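Local coordinates for biliverdin reductase (Synechocystis sp., PDB 5B3V), which probably reduces biliverdin IX alpha to bilirubin at the expense of NADPH, binding the dinucleotide on a Rossmann domain, at residues A24-A29 with T51-D56; V41-N46 with F58-Q63. All coordinates share one frame; numbering follows the deposited sequence.

The two contacts show how a Rossmann domain is laced together by links that cross along the chain. From the N terminus, helix 23-34 opens contact 1, and the chain then runs through strand 38-44, the first half of contact 2, before helix 48-58 closes contact 1 over an interval of 21 residues. Only 11 residues, nearly all helical, separate the two segments of contact 2, which 58-63 closes. The segments therefore alternate: contact 1 ties two helices together, while contact 2 joins the two strands of a beta-alpha-beta unit. Their centres lie about 8 Å apart, and the rings of Phe-54 and Phe-43 meet between them. Both contacts also reach NADP.

Contact 1: residues A24-A29 with T51-D56; sequences AAQRRA and TAKFAD. With NAP (NADP nicotinamide-adenine-dinucleotide phosphate), chain E.
The ring of Phe-54 bridges the gap between two nearly parallel helices, whose segment axes are 14° apart and come no closer than 11.7 Å. Its CG stands anti to the backbone N (chi1 -165°), which carries the ring across to the row of small side chains on 24-29. The far end of the ring meets two methyls: Phe-54 CE1 lies 4.1 Å from Ala-25 CB, and Phe-54 CZ is 3.8 Å from Ala-29 CB, one helical turn on. Ala-25 O sits near the ring plane, at its edge, 3.8 Å from Phe-54 CE1. Gln-26 slides past the ring in the opposite sense, its CG 4.1 Å from Phe-54 CD1 and its amide plane turned 61° from that of the ring. Lys-53, bent at chi2 and chi3, crosses the glutamine at about a right angle and brings NZ to 3.7 Å from Gln-26 CD. The approach is not a hydrogen bond; Gln-26 NE2 donates to Thr-21 O. At the N-terminal end of 24-29, Ala-24 N donates to NADP O2N (3.0 Å), a pyrophosphate oxygen, as expected of a dinucleotide-binding helix. Strand 14-19 backs Ala-25 and Ala-29 through Ile-18, strand 38-44 adds Leu-40, and helix 286-300 rests on Ala-24 through Phe-287.

Contact 2: residues V41-N46 with F58-Q63; sequences VSFWGN and FGVRPQ. With NAP (NADP nicotinamide-adenine-dinucleotide phosphate), chain E.
One carbonyl, Phe-43 O, draws two groups of the neighbouring strand: it accepts from Gln-63 N in a hydrogen bond of 2.9 Å, nearly in line with the C=O (162° at the oxygen), with Pro-62 CA also close, 3.2 Å from Phe-43 O, in a CA-H...O contact. That N-H bond is the sole direct one between 41-46 and 58-63, and strand 61-62 is only weakly bonded at the rim of the parallel sheet. Side chains do the rest. With CG lodged between the backbone N and the carbonyl carbon (chi1 84°), the Phe-43 ring lies alongside Pro-62, both pointing the same way. Pro-62 CB rests over one ring face in a CH-pi contact, 3.9 Å from the Phe-43 centroid and 29° off the normal. Val-60 runs past in the opposite direction, its CG1 reaching Phe-43 CD2, while Val-60 O lies at the ring edge. Were Phe-43 an alanine, Pro-62 CB and Val-60 CG1 would probably lose the ring they pack on, and a gap is likely to open under helix 48-58. The polar side differs: a water accepts from both Ser-42 OG and Gln-63 NE2. Beyond, Trp-44 offers CD1 at its ring edge to Gln-63 O and turns CH2 toward NADP C2A (3.9 Å), where the strand runs on to Asn-46 of the NADP site. The chemistry thus implies an edge strand attached by one backbone bond, a water bridge and aromatic packing rather than by a full ladder.

Contact 1: residues A24-A29 with T51-D56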
ATOM      1  N   ALA A  24       5.335  -1.538  -9.952  1.00 30.43           N
ATOM      2  CA  ALA A  24       6.015  -1.877  -8.707  1.00 30.17           C
ATOM      3  C   ALA A  24       7.009  -3.012  -8.910  1.00 29.37           C
ATOM      4  O   ALA A  24       8.101  -3.000  -8.332  1.00 29.36           O
ATOM      5  CB  ALA A  24       4.993  -2.251  -7.635  1.00 29.46           C
ATOM      6  N   ALA A  25       6.647  -4.000  -9.732  1.00 28.68           N
ATOM      7  CA  ALA A  25       7.547  -5.122  -9.977  1.00 28.04           C
ATOM      8  C   ALA A  25       8.828  -4.666 -10.663  1.00 28.96           C
ATOM      9  O   ALA A  25       9.902  -5.231 -10.425  1.00 28.69           O
ATOM     10  CB  ALA A  25       6.844  -6.188 -10.815  1.00 26.60           C
ATOM     11  N   GLN A  26       8.738  -3.643 -11.514  1.00 29.72           N
ATOM     12  CA  GLN A  26       9.909  -3.206 -12.267  1.00 30.57           C
ATOM     13  C   GLN A  26      10.881  -2.432 -11.384  1.00 31.97           C
ATOM     14  O   GLN A  26      12.100  -2.633 -11.463  1.00 31.79           O
ATOM     15  CB  GLN A  26       9.472  -2.367 -13.467  1.00 31.07           C
ATOM     16  CG  GLN A  26       8.761  -3.177 -14.541  1.00 29.93           C
ATOM     17  CD  GLN A  26       7.967  -2.316 -15.502  1.00 29.82           C
ATOM     18  OE1 GLN A  26       8.322  -1.168 -15.765  1.00 29.85           O
ATOM     19  NE2 GLN A  26       6.884  -2.871 -16.032  1.00 29.07           N
ATOM     20  N   ARG A  27      10.360  -1.535 -10.541  1.00 32.19           N
ATOM     21  CA  ARG A  27      11.217  -0.812  -9.606  1.00 33.02           C
ATOM     22  C   ARG A  27      11.959  -1.776  -8.689  1.00 31.74           C
ATOM     23  O   ARG A  27      13.124  -1.546  -8.344  1.00 31.65           O
ATOM     24  CB  ARG A  27      10.389   0.173  -8.778  1.00 34.21           C
ATOM     25  CG  ARG A  27       9.385   1.005  -9.563  1.00 34.97           C
ATOM     26  CD  ARG A  27      10.025   2.212 -10.246  1.00 41.57           C
ATOM     27  NE  ARG A  27      10.656   1.869 -11.517  1.00 41.24           N
ATOM     28  CZ  ARG A  27       9.991   1.512 -12.612  1.00 38.71           C
ATOM     29  NH1 ARG A  27       8.668   1.439 -12.598  1.00 37.44           N
ATOM     30  NH2 ARG A  27      10.649   1.220 -13.724  1.00 36.99           N
ATOM     31  N   ARG A  28      11.304  -2.833  -8.345  1.00 30.52           N
ATOM     32  CA  ARG A  28      11.955  -3.849  -7.524  1.00 30.34           C
ATOM     33  C   ARG A  28      13.075  -4.537  -8.288  1.00 30.86           C
ATOM     34  O   ARG A  28      14.181  -4.714  -7.762  1.00 31.06           O
ATOM     35  CB  ARG A  28      10.923  -4.870  -7.049  1.00 28.42           C
ATOM     36  CG  ARG A  28       9.884  -4.287  -6.122  1.00 28.29           C
ATOM     37  CD  ARG A  28      10.503  -3.933  -4.786  1.00 28.64           C
ATOM     38  NE  ARG A  28       9.503  -3.496  -3.819  1.00 28.35           N
ATOM     39  CZ  ARG A  28       9.707  -3.440  -2.506  1.00 27.72           C
ATOM     40  NH1 ARG A  28      10.876  -3.806  -1.997  1.00 28.03           N
ATOM     41  NH2 ARG A  28       8.738  -3.030  -1.700  1.00 27.36           N
ATOM     42  N   ALA A  29      12.794  -4.967  -9.474  1.00 30.93           N
ATOM     43  CA  ALA A  29      13.813  -5.615 -10.292  1.00 31.06           C
ATOM     44  C   ALA A  29      15.041  -4.725 -10.439  1.00 32.21           C
ATOM     45  O   ALA A  29      16.178  -5.185 -10.287  1.00 32.55           O
ATOM     46  CB  ALA A  29      13.233  -5.975 -11.661  1.00 30.62           C
ATOM     47  N   THR A  51       5.184 -10.191 -19.963  1.00 27.94           N
ATOM     48  CA  THR A  51       6.124 -11.194 -19.472  1.00 28.29           C
ATOM     49  C   THR A  51       7.394 -11.202 -20.316  1.00 28.81           C
ATOM     50  O   THR A  51       8.497 -11.391 -19.790  1.00 28.53           O
ATOM     51  CB  THR A  51       5.462 -12.573 -19.459  1.00 28.34           C
ATOM     52  OG1 THR A  51       4.619 -12.683 -18.305  1.00 27.04           O
ATOM     53  CG2 THR A  51       6.506 -13.679 -19.415  1.00 29.22           C
ATOM     54  N   ALA A  52       7.260 -10.968 -21.624  1.00 29.02           N
ATOM     55  CA  ALA A  52       8.426 -10.908 -22.498  1.00 30.61           C
ATOM     56  C   ALA A  52       9.193  -9.602 -22.327  1.00 30.33           C
ATOM     57  O   ALA A  52      10.430  -9.602 -22.342  1.00 31.29           O
ATOM     58  CB  ALA A  52       7.998 -11.092 -23.953  1.00 29.89           C
ATOM     59  N   LYS A  53       8.480  -8.482 -22.177  1.00 29.90           N
ATOM     60  CA  LYS A  53       9.139  -7.206 -21.907  1.00 31.00           C
ATOM     61  C   LYS A  53       9.972  -7.294 -20.636  1.00 31.52           C
ATOM     62  O   LYS A  53      11.162  -6.961 -20.631  1.00 32.55           O
ATOM     63  CB  LYS A  53       8.095  -6.094 -21.789  1.00 31.88           C
ATOM     64  CG  LYS A  53       8.615  -4.673 -22.027  1.00 36.02           C
ATOM     65  CD  LYS A  53       9.440  -4.120 -20.869  1.00 36.57           C
ATOM     66  CE  LYS A  53       8.660  -4.140 -19.569  1.00 38.65           C
ATOM     67  NZ  LYS A  53       9.553  -3.926 -18.399  1.00 32.59           N
ATOM     68  N   PHE A  54       9.346  -7.733 -19.543  1.00 30.49           N
ATOM     69  CA  PHE A  54      10.044  -7.885 -18.272  1.00 30.30           C
ATOM     70  C   PHE A  54      11.257  -8.795 -18.415  1.00 30.64           C
ATOM     71  O   PHE A  54      12.346  -8.482 -17.922  1.00 31.31           O
ATOM     72  CB  PHE A  54       9.072  -8.433 -17.227  1.00 28.95           C
ATOM     73  CG  PHE A  54       9.555  -8.304 -15.814  1.00 27.92           C
ATOM     74  CD1 PHE A  54       9.139  -7.245 -15.016  1.00 27.72           C
ATOM     75  CD2 PHE A  54      10.411  -9.246 -15.274  1.00 27.69           C
ATOM     76  CE1 PHE A  54       9.576  -7.127 -13.709  1.00 27.20           C
ATOM     77  CE2 PHE A  54      10.852  -9.135 -13.973  1.00 27.18           C
ATOM     78  CZ  PHE A  54      10.433  -8.072 -13.187  1.00 26.84           C
ATOM     79  N   ALA A  55      11.086  -9.931 -19.094  1.00 30.42           N
ATOM     80  CA  ALA A  55      12.190 -10.873 -19.251  1.00 31.33           C
ATOM     81  C   ALA A  55      13.329 -10.256 -20.053  1.00 33.25           C
ATOM     82  O   ALA A  55      14.504 -10.398 -19.696  1.00 33.37           O
ATOM     83  CB  ALA A  55      11.691 -12.156 -19.916  1.00 31.18           C
ATOM     84  N   ASP A  56      12.997  -9.561 -21.144  1.00 34.77           N
ATOM     85  CA  ASP A  56      14.030  -8.935 -21.964  1.00 36.97           C
ATOM     86  C   ASP A  56      14.699  -7.781 -21.226  1.00 36.32           C
ATOM     87  O   ASP A  56      15.922  -7.612 -21.305  1.00 40.67           O
ATOM     88  CB  ASP A  56      13.427  -8.449 -23.281  1.00 41.58           C
ATOM     89  CG  ASP A  56      14.482  -8.087 -24.308  1.00 54.16           C
ATOM     90  OD1 ASP A  56      14.941  -6.924 -24.319  1.00 54.20           O
ATOM     91  OD2 ASP A  56      14.854  -8.974 -25.103  1.00 60.10           O
TER
HETATM   92  PA  NAP E 401       0.380  -2.993 -12.389  1.00 25.14           P
HETATM   93  O1A NAP E 401       1.433  -2.100 -12.915  1.00 26.98           O
HETATM   94  O2A NAP E 401      -0.912  -3.081 -13.097  1.00 26.97           O
HETATM   95  O5B NAP E 401       1.011  -4.479 -12.327  1.00 27.68           O
HETATM   96  C5B NAP E 401       0.299  -5.697 -12.097  1.00 24.96           C
HETATM   97  C4B NAP E 401       1.040  -6.938 -12.666  1.00 24.86           C
HETATM   98  O4B NAP E 401      -0.379  -7.304 -12.824  1.00 24.83           O
HETATM   99  C3B NAP E 401       1.372  -7.441 -14.105  1.00 25.44           C
HETATM  100  O3B NAP E 401       2.048  -8.702 -14.041  1.00 29.61           O
HETATM  101  C2B NAP E 401      -0.046  -7.566 -14.556  1.00 25.52           C
HETATM  102  O2B NAP E 401      -0.298  -8.228 -15.831  1.00 26.31           O
HETATM  103  C1B NAP E 401      -0.393  -8.560 -13.444  1.00 24.89           C
HETATM  104  N9A NAP E 401      -1.804  -8.925 -13.588  1.00 25.04           N
HETATM  105  C8A NAP E 401      -2.746  -8.133 -14.093  1.00 25.30           C
HETATM  106  N7A NAP E 401      -3.884  -8.820 -14.108  1.00 25.28           N
HETATM  107  C5A NAP E 401      -3.641 -10.044 -13.641  1.00 25.50           C
HETATM  108  C6A NAP E 401      -4.451 -11.088 -13.462  1.00 25.28           C
HETATM  109  N6A NAP E 401      -5.724 -10.903 -13.800  1.00 26.01           N
HETATM  110  N1A NAP E 401      -4.011 -12.255 -12.970  1.00 24.79           N
HETATM  111  C2A NAP E 401      -2.658 -12.368 -12.636  1.00 24.02           C
HETATM  112  N3A NAP E 401      -1.827 -11.254 -12.834  1.00 23.68           N
HETATM  113  C4A NAP E 401      -2.340 -10.124 -13.354  1.00 24.63           C
HETATM  114  O3  NAP E 401       0.039  -2.536 -10.872  1.00 26.08           O
HETATM  115  PN  NAP E 401       1.008  -2.049  -9.671  1.00 26.02           P
HETATM  116  O1N NAP E 401       0.616  -0.676  -9.292  1.00 28.53           O
HETATM  117  O2N NAP E 401       2.406  -2.343 -10.051  1.00 27.06           O
HETATM  118  O5D NAP E 401       0.603  -3.030  -8.458  1.00 24.94           O
HETATM  119  C5D NAP E 401       1.219  -4.199  -7.925  1.00 23.77           C
HETATM  120  C4D NAP E 401       0.564  -4.471  -6.537  1.00 23.48           C
HETATM  121  O4D NAP E 401       1.084  -3.082  -6.350  1.00 27.62           O
HETATM  122  C3D NAP E 401      -0.762  -4.053  -5.842  1.00 22.47           C
HETATM  123  O3D NAP E 401      -0.780  -4.560  -4.507  1.00 22.30           O
HETATM  124  C2D NAP E 401      -0.577  -2.582  -5.836  1.00 24.37           C
HETATM  125  O2D NAP E 401      -1.589  -1.955  -5.041  1.00 24.52           O
HETATM  126  C1D NAP E 401       0.690  -2.652  -5.053  1.00 24.61           C
HETATM  127  N1N NAP E 401       1.201  -1.283  -4.848  1.00 26.47           N
HETATM  128  C2N NAP E 401       1.549  -0.523  -5.963  1.00 28.09           C
HETATM  129  C3N NAP E 401       2.032   0.767  -5.797  1.00 30.36           C
HETATM  130  C7N NAP E 401       2.393   1.514  -6.907  1.00 32.68           C
HETATM  131  O7N NAP E 401       2.195   1.105  -8.048  1.00 32.86           O
HETATM  132  N7N NAP E 401       2.921   2.694  -6.632  1.00 34.73           N
HETATM  133  C4N NAP E 401       2.202   1.301  -4.524  1.00 29.36           C
HETATM  134  C5N NAP E 401       1.853   0.549  -3.411  1.00 26.75           C
HETATM  135  C6N NAP E 401       1.359  -0.741  -3.567  1.00 25.38           C
HETATM  136  P2B NAP E 401       0.083  -7.742 -17.301  1.00 26.01           P
HETATM  137  O1X NAP E 401      -1.124  -8.118 -18.048  1.00 26.37           O
HETATM  138  O2X NAP E 401       0.333  -6.301 -17.163  1.00 27.12           O
HETATM  139  O3X NAP E 401       1.286  -8.545 -17.617  1.00 29.91           O

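Contact 2: residues V41-N46 with F58-Q63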
ATOM      1  N   VAL A  41      16.340 -13.859  -9.486  1.00 27.85           N
ATOM      2  CA  VAL A  41      16.468 -15.209 -10.020  1.00 27.83           C
ATOM      3  C   VAL A  41      15.356 -15.533 -11.007  1.00 26.99           C
ATOM      4  O   VAL A  41      15.622 -15.967 -12.128  1.00 26.80           O
ATOM      5  CB  VAL A  41      16.506 -16.231  -8.863  1.00 28.56           C
ATOM      6  CG1 VAL A  41      16.535 -17.644  -9.408  1.00 31.17           C
ATOM      7  CG2 VAL A  41      17.714 -15.967  -7.991  1.00 29.78           C
ATOM      8  N   SER A  42      14.100 -15.334 -10.608  1.00 25.94           N
ATOM      9  CA  SER A  42      12.963 -15.706 -11.438  1.00 25.36           C
ATOM     10  C   SER A  42      11.881 -14.639 -11.319  1.00 24.89           C
ATOM     11  O   SER A  42      11.992 -13.692 -10.532  1.00 24.74           O
ATOM     12  CB  SER A  42      12.429 -17.089 -11.053  1.00 25.06           C
ATOM     13  OG  SER A  42      12.098 -17.147  -9.675  1.00 24.95           O
ATOM     14  N   PHE A  43      10.829 -14.793 -12.118  1.00 23.99           N
ATOM     15  CA  PHE A  43       9.681 -13.899 -12.072  1.00 23.61           C
ATOM     16  C   PHE A  43       8.498 -14.593 -12.733  1.00 23.74           C
ATOM     17  O   PHE A  43       8.672 -15.511 -13.539  1.00 23.63           O
ATOM     18  CB  PHE A  43       9.974 -12.556 -12.751  1.00 24.17           C
ATOM     19  CG  PHE A  43       9.791 -12.569 -14.242  1.00 25.18           C
ATOM     20  CD1 PHE A  43       8.601 -12.146 -14.812  1.00 25.17           C
ATOM     21  CD2 PHE A  43      10.811 -12.999 -15.072  1.00 26.30           C
ATOM     22  CE1 PHE A  43       8.436 -12.155 -16.182  1.00 26.20           C
ATOM     23  CE2 PHE A  43      10.653 -13.010 -16.443  1.00 27.25           C
ATOM     24  CZ  PHE A  43       9.464 -12.586 -16.998  1.00 27.43           C
ATOM     25  N   TRP A  44       7.294 -14.144 -12.379  1.00 23.15           N
ATOM     26  CA  TRP A  44       6.063 -14.665 -12.961  1.00 22.67           C
ATOM     27  C   TRP A  44       5.158 -13.502 -13.342  1.00 22.57           C
ATOM     28  O   TRP A  44       5.088 -12.501 -12.624  1.00 22.81           O
ATOM     29  CB  TRP A  44       5.344 -15.610 -11.988  1.00 21.73           C
ATOM     30  CG  TRP A  44       4.013 -16.068 -12.474  1.00 21.55           C
ATOM     31  CD1 TRP A  44       3.764 -17.054 -13.381  1.00 21.42           C
ATOM     32  CD2 TRP A  44       2.737 -15.564 -12.067  1.00 21.48           C
ATOM     33  NE1 TRP A  44       2.410 -17.192 -13.570  1.00 21.05           N
ATOM     34  CE2 TRP A  44       1.758 -16.289 -12.774  1.00 20.97           C
ATOM     35  CE3 TRP A  44       2.327 -14.569 -11.174  1.00 20.94           C
ATOM     36  CZ2 TRP A  44       0.393 -16.049 -12.617  1.00 20.36           C
ATOM     37  CZ3 TRP A  44       0.975 -14.333 -11.020  1.00 20.73           C
ATOM     38  CH2 TRP A  44       0.023 -15.068 -11.736  1.00 20.73           C
ATOM     39  N   GLY A  45       4.474 -13.636 -14.476  1.00 23.01           N
ATOM     40  CA  GLY A  45       3.630 -12.564 -14.969  1.00 23.86           C
ATOM     41  C   GLY A  45       2.249 -12.997 -15.419  1.00 23.81           C
ATOM     42  O   GLY A  45       1.691 -13.972 -14.905  1.00 23.09           O
ATOM     43  N   ASN A  46       1.655 -12.211 -16.286  1.00 25.56           N
ATOM     44  CA  ASN A  46       0.312 -12.434 -16.759  1.00 26.22           C
ATOM     45  C   ASN A  46       0.191 -12.450 -18.270  1.00 26.65           C
ATOM     46  O   ASN A  46       0.197 -13.482 -18.819  1.00 27.25           O
ATOM     47  CB  ASN A  46      -0.617 -11.437 -16.067  1.00 26.18           C
ATOM     48  CG  ASN A  46      -2.036 -11.546 -16.496  1.00 27.18           C
ATOM     49  OD1 ASN A  46      -2.563 -10.641 -17.092  1.00 27.70           O
ATOM     50  ND2 ASN A  46      -2.653 -12.625 -16.182  1.00 27.11           N
ATOM     51  N   PHE A  58      15.078  -7.216 -17.968  1.00 33.84           N
ATOM     52  CA  PHE A  58      15.836  -7.614 -16.798  1.00 34.80           C
ATOM     53  C   PHE A  58      16.688  -8.832 -16.828  1.00 35.03           C
ATOM     54  O   PHE A  58      17.319  -9.131 -15.881  1.00 35.85           O
ATOM     55  CB  PHE A  58      14.894  -7.702 -15.605  1.00 33.30           C
ATOM     56  CG  PHE A  58      14.275  -6.396 -15.248  1.00 32.02           C
ATOM     57  CD1 PHE A  58      15.034  -5.398 -14.701  1.00 32.44           C
ATOM     58  CD2 PHE A  58      12.967  -6.147 -15.510  1.00 30.69           C
ATOM     59  CE1 PHE A  58      14.486  -4.187 -14.385  1.00 32.77           C
ATOM     60  CE2 PHE A  58      12.416  -4.940 -15.205  1.00 30.08           C
ATOM     61  CZ  PHE A  58      13.171  -3.957 -14.639  1.00 31.42           C
ATOM     62  N   GLY A  59      16.687  -9.541 -17.925  1.00 34.11           N
ATOM     63  CA  GLY A  59      17.479 -10.729 -18.055  1.00 33.40           C
ATOM     64  C   GLY A  59      17.120 -11.888 -17.185  1.00 32.75           C
ATOM     65  O   GLY A  59      17.976 -12.571 -16.753  1.00 32.24           O
ATOM     66  N   VAL A  60      15.850 -12.107 -16.953  1.00 32.40           N
ATOM     67  CA  VAL A  60      15.411 -13.180 -16.107  1.00 31.58           C
ATOM     68  C   VAL A  60      14.450 -14.046 -16.859  1.00 31.33           C
ATOM     69  O   VAL A  60      13.773 -13.557 -17.685  1.00 30.94           O
ATOM     70  CB  VAL A  60      14.789 -12.614 -14.804  1.00 30.45           C
ATOM     71  CG1 VAL A  60      14.006 -13.654 -14.076  1.00 27.66           C
ATOM     72  CG2 VAL A  60      15.861 -12.155 -13.863  1.00 30.96           C
ATOM     73  N   ARG A  61      14.382 -15.332 -16.578  1.00 32.35           N
ATOM     74  CA  ARG A  61      13.433 -16.177 -17.288  1.00 32.41           C
ATOM     75  C   ARG A  61      12.187 -16.442 -16.447  1.00 29.06           C
ATOM     76  O   ARG A  61      12.262 -16.535 -15.216  1.00 27.98           O
ATOM     77  CB  ARG A  61      14.081 -17.507 -17.675  1.00 38.22           C
ATOM     78  CG  ARG A  61      15.034 -17.390 -18.850  1.00 41.97           C
ATOM     79  CD  ARG A  61      15.978 -18.579 -18.932  1.00 50.11           C
ATOM     80  NE  ARG A  61      16.844 -18.684 -17.759  1.00 56.24           N
ATOM     81  CZ  ARG A  61      16.600 -19.461 -16.708  1.00 59.25           C
ATOM     82  NH1 ARG A  61      15.510 -20.216 -16.670  1.00 56.28           N
ATOM     83  NH2 ARG A  61      17.450 -19.485 -15.691  1.00 59.39           N
ATOM     84  N   PRO A  62      11.026 -16.573 -17.097  1.00 28.55           N
ATOM     85  CA  PRO A  62       9.764 -16.645 -16.351  1.00 26.87           C
ATOM     86  C   PRO A  62       9.319 -18.049 -15.968  1.00 25.75           C
ATOM     87  O   PRO A  62       9.374 -18.984 -16.774  1.00 25.74           O
ATOM     88  CB  PRO A  62       8.767 -15.998 -17.319  1.00 26.91           C
ATOM     89  CG  PRO A  62       9.293 -16.371 -18.670  1.00 28.16           C
ATOM     90  CD  PRO A  62      10.803 -16.410 -18.546  1.00 28.95           C
ATOM     91  N   GLN A  63       8.861 -18.195 -14.726  1.00 25.05           N
ATOM     92  CA  GLN A  63       8.223 -19.432 -14.301  1.00 24.19           C
ATOM     93  C   GLN A  63       6.892 -19.609 -15.025  1.00 23.92           C
ATOM     94  O   GLN A  63       6.263 -18.641 -15.464  1.00 23.87           O
ATOM     95  CB  GLN A  63       8.005 -19.430 -12.787  1.00 23.42           C
ATOM     96  CG  GLN A  63       9.277 -19.273 -11.958  1.00 23.14           C
ATOM     97  CD  GLN A  63      10.071 -20.563 -11.834  1.00 23.11           C
ATOM     98  OE1 GLN A  63       9.818 -21.534 -12.548  1.00 23.19           O
ATOM     99  NE2 GLN A  63      11.036 -20.577 -10.922  1.00 23.72           N
TER
HETATM  100  PA  NAP E 401       0.380  -2.993 -12.389  1.00 25.14           P
HETATM  101  O1A NAP E 401       1.433  -2.100 -12.915  1.00 26.98           O
HETATM  102  O2A NAP E 401      -0.912  -3.081 -13.097  1.00 26.97           O
HETATM  103  O5B NAP E 401       1.011  -4.479 -12.327  1.00 27.68           O
HETATM  104  C5B NAP E 401       0.299  -5.697 -12.097  1.00 24.96           C
HETATM  105  C4B NAP E 401       1.040  -6.938 -12.666  1.00 24.86           C
HETATM  106  O4B NAP E 401      -0.379  -7.304 -12.824  1.00 24.83           O
HETATM  107  C3B NAP E 401       1.372  -7.441 -14.105  1.00 25.44           C
HETATM  108  O3B NAP E 401       2.048  -8.702 -14.041  1.00 29.61           O
HETATM  109  C2B NAP E 401      -0.046  -7.566 -14.556  1.00 25.52           C
HETATM  110  O2B NAP E 401      -0.298  -8.228 -15.831  1.00 26.31           O
HETATM  111  C1B NAP E 401      -0.393  -8.560 -13.444  1.00 24.89           C
HETATM  112  N9A NAP E 401      -1.804  -8.925 -13.588  1.00 25.04           N
HETATM  113  C8A NAP E 401      -2.746  -8.133 -14.093  1.00 25.30           C
HETATM  114  N7A NAP E 401      -3.884  -8.820 -14.108  1.00 25.28           N
HETATM  115  C5A NAP E 401      -3.641 -10.044 -13.641  1.00 25.50           C
HETATM  116  C6A NAP E 401      -4.451 -11.088 -13.462  1.00 25.28           C
HETATM  117  N6A NAP E 401      -5.724 -10.903 -13.800  1.00 26.01           N
HETATM  118  N1A NAP E 401      -4.011 -12.255 -12.970  1.00 24.79           N
HETATM  119  C2A NAP E 401      -2.658 -12.368 -12.636  1.00 24.02           C
HETATM  120  N3A NAP E 401      -1.827 -11.254 -12.834  1.00 23.68           N
HETATM  121  C4A NAP E 401      -2.340 -10.124 -13.354  1.00 24.63           C
HETATM  122  O3  NAP E 401       0.039  -2.536 -10.872  1.00 26.08           O
HETATM  123  PN  NAP E 401       1.008  -2.049  -9.671  1.00 26.02           P
HETATM  124  O1N NAP E 401       0.616  -0.676  -9.292  1.00 28.53           O
HETATM  125  O2N NAP E 401       2.406  -2.343 -10.051  1.00 27.06           O
HETATM  126  O5D NAP E 401       0.603  -3.030  -8.458  1.00 24.94           O
HETATM  127  C5D NAP E 401       1.219  -4.199  -7.925  1.00 23.77           C
HETATM  128  C4D NAP E 401       0.564  -4.471  -6.537  1.00 23.48           C
HETATM  129  O4D NAP E 401       1.084  -3.082  -6.350  1.00 27.62           O
HETATM  130  C3D NAP E 401      -0.762  -4.053  -5.842  1.00 22.47           C
HETATM  131  O3D NAP E 401      -0.780  -4.560  -4.507  1.00 22.30           O
HETATM  132  C2D NAP E 401      -0.577  -2.582  -5.836  1.00 24.37           C
HETATM  133  O2D NAP E 401      -1.589  -1.955  -5.041  1.00 24.52           O
HETATM  134  C1D NAP E 401       0.690  -2.652  -5.053  1.00 24.61           C
HETATM  135  N1N NAP E 401       1.201  -1.283  -4.848  1.00 26.47           N
HETATM  136  C2N NAP E 401       1.549  -0.523  -5.963  1.00 28.09           C
HETATM  137  C3N NAP E 401       2.032   0.767  -5.797  1.00 30.36           C
HETATM  138  C7N NAP E 401       2.393   1.514  -6.907  1.00 32.68           C
HETATM  139  O7N NAP E 401       2.195   1.105  -8.048  1.00 32.86           O
HETATM  140  N7N NAP E 401       2.921   2.694  -6.632  1.00 34.73           N
HETATM  141  C4N NAP E 401       2.202   1.301  -4.524  1.00 29.36           C
HETATM  142  C5N NAP E 401       1.853   0.549  -3.411  1.00 26.75           C
HETATM  143  C6N NAP E 401       1.359  -0.741  -3.567  1.00 25.38           C
HETATM  144  P2B NAP E 401       0.083  -7.742 -17.301  1.00 26.01           P
HETATM  145  O1X NAP E 401      -1.124  -8.118 -18.048  1.00 26.37           O
HETATM  146  O2X NAP E 401       0.333  -6.301 -17.163  1.00 27.12           O
HETATM  147  O3X NAP E 401       1.286  -8.545 -17.617  1.00 29.91           O
HETATM  148  O   HOH W   1      11.080 -19.177  -8.687  1.00 23.82           O